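Local coordinates for trafficking protein B (Neisseria gonorrhoeae, PDB 2H1C) that acts as the toxin of a type II toxin-antitoxin system, a PIN-domain protein classed as a magnesium-dependent ribonuclease, and joins its antitoxin in a complex that binds promoter DNA, at residues I9-P12 and L13-Q16. Residues are numbered along the deposited sequence; the frame is centred on the assembly and turned at random.
Sequences ISEP and LRPQ. With SO4 (sulfate ion), chain D.
I9 meets L13 one turn further along the chain: its carbonyl O lies 4.2 Å from CD1 of L13, an apolar neighbour, and has no hydrogen-bonding partner. S10 takes up the turn through its backbone, O of S10 accepting the amide N of L13 at 3.1 Å with a bent N-H...O angle of 142°. CB of L13 rests against the same oxygen, while the S10 hydroxyl is bonded back to the carbonyl of T6. E11 then grips R14 twice. Its carbonyl O receives the amide N of R14 at 3.0 Å, a second i to i+3 bond, and its side chain makes a salt bridge from OE2 to NH1 of R14 at 2.9 Å. That bridge is nearly straight (163°) and uses the syn lone pair of OE2, which sits at the edge of the guanidinium although the two flat groups are almost perpendicular. The bend of the arginine at chi3 (67°) turns the guanidinium towards a sulfate, probably from the crystallisation liquor, where NH1 reaches O4 at 2.9 Å and NH2 reaches O1 at 3.1 Å. R121 binds the same ion, and NE of R14 pairs with an acidic side chain of the peptide bound as a second chain, probably the antitoxin fragment. The other carboxylate oxygen, OE1, accepts the amide of N18, and a water lies within hydrogen-bonding reach of both OE1 and O of Q16, so E11 ties the turn to the chain that follows it. P12 closes the segment: another water lies within bonding reach of both its carbonyl O and O of R14, while its ring packs on V22 and L25 of helix 19-27. Successive i to i+3 backbone bonds are the signature of a short 3-10 turn, which here forms part of the connection between helices 6-9 and 19-27 of the PIN domain, beside the bound peptide.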
loop_
_atom_site.group_PDB
_atom_site.type_symbol
_atom_site.label_atom_id
_atom_site.label_comp_id
_atom_site.label_asym_id
_atom_site.label_seq_id
_atom_site.Cartn_x
_atom_site.Cartn_y
_atom_site.Cartn_z
ATOM N N ILE A 9 2.647 10.542 14.339
ATOM C CA ILE A 9 3.220 9.625 15.304
ATOM C C ILE A 9 4.740 9.808 15.395
ATOM O O ILE A 9 5.330 9.543 16.435
ATOM C CB ILE A 9 2.836 8.139 14.980
ATOM C CG1 ILE A 9 3.370 7.217 16.085
ATOM C CG2 ILE A 9 3.349 7.744 13.606
ATOM C CD1 ILE A 9 2.972 5.772 15.926
ATOM N N SER A 10 5.362 10.309 14.327
ATOM C CA SER A 10 6.814 10.531 14.312
ATOM C C SER A 10 7.259 11.828 15.004
ATOM O O SER A 10 8.410 11.955 15.414
ATOM C CB SER A 10 7.338 10.571 12.869
ATOM O OG SER A 10 7.006 9.391 12.159
ATOM N N GLU A 11 6.359 12.791 15.137
ATOM C CA GLU A 11 6.747 14.070 15.738
ATOM C C GLU A 11 7.345 13.987 17.149
ATOM O O GLU A 11 8.386 14.595 17.412
ATOM C CB GLU A 11 5.576 15.056 15.720
ATOM C CG GLU A 11 5.887 16.437 16.350
ATOM C CD GLU A 11 6.846 17.276 15.529
ATOM O OE1 GLU A 11 7.378 18.280 16.070
ATOM O OE2 GLU A 11 7.068 16.955 14.335
ATOM N N PRO A 12 6.721 13.226 18.067
ATOM C CA PRO A 12 7.289 13.149 19.421
ATOM C C PRO A 12 8.693 12.556 19.499
ATOM O O PRO A 12 9.397 12.736 20.491
ATOM C CB PRO A 12 6.266 12.307 20.178
ATOM C CG PRO A 12 4.980 12.626 19.466
ATOM C CD PRO A 12 5.411 12.552 18.016
ATOM N N LEU A 13 9.095 11.848 18.447
ATOM C CA LEU A 13 10.402 11.206 18.399
ATOM C C LEU A 13 11.517 12.157 17.963
ATOM O O LEU A 13 12.695 11.807 18.021
ATOM C CB LEU A 13 10.337 9.991 17.454
ATOM C CG LEU A 13 9.313 8.916 17.837
ATOM C CD1 LEU A 13 9.180 7.861 16.731
ATOM C CD2 LEU A 13 9.743 8.270 19.132
ATOM N N ARG A 14 11.146 13.360 17.538
ATOM C CA ARG A 14 12.125 14.345 17.096
ATOM C C ARG A 14 12.841 14.982 18.283
ATOM O O ARG A 14 12.343 14.953 19.406
ATOM C CB ARG A 14 11.450 15.421 16.244
ATOM C CG ARG A 14 10.760 14.861 15.006
ATOM C CD ARG A 14 10.035 15.944 14.224
ATOM N NE ARG A 14 10.945 16.910 13.624
ATOM C CZ ARG A 14 10.550 18.023 13.009
ATOM N NH1 ARG A 14 9.257 18.313 12.916
ATOM N NH2 ARG A 14 11.448 18.844 12.474
ATOM N N PRO A 15 14.035 15.553 18.047
ATOM C CA PRO A 15 14.839 16.198 19.091
ATOM C C PRO A 15 14.069 17.237 19.900
ATOM O O PRO A 15 14.122 17.245 21.131
ATOM C CB PRO A 15 15.990 16.807 18.295
ATOM C CG PRO A 15 16.191 15.786 17.213
ATOM C CD PRO A 15 14.766 15.542 16.767
ATOM N N GLN A 16 13.356 18.109 19.199
ATOM C CA GLN A 16 12.571 19.157 19.840
ATOM C C GLN A 16 11.168 19.091 19.255
ATOM O O GLN A 16 10.795 19.912 18.417
ATOM C CB GLN A 16 13.197 20.520 19.551
ATOM C CG GLN A 16 14.718 20.532 19.637
ATOM C CD GLN A 16 15.302 21.933 19.571
ATOM O OE1 GLN A 16 15.007 22.702 18.654
ATOM N NE2 GLN A 16 16.143 22.267 20.546
HETATM S S SO4 D . 9.534 21.992 11.538
HETATM O O1 SO4 D . 10.677 21.397 10.987
HETATM O O2 SO4 D . 8.721 22.716 10.538
HETATM O O3 SO4 D . 9.806 22.982 12.506
HETATM O O4 SO4 D . 8.621 20.997 11.961
HETATM O O HOH W 1 9.691 19.559 15.828
HETATM O O HOH W 2 11.508 13.766 22.054
#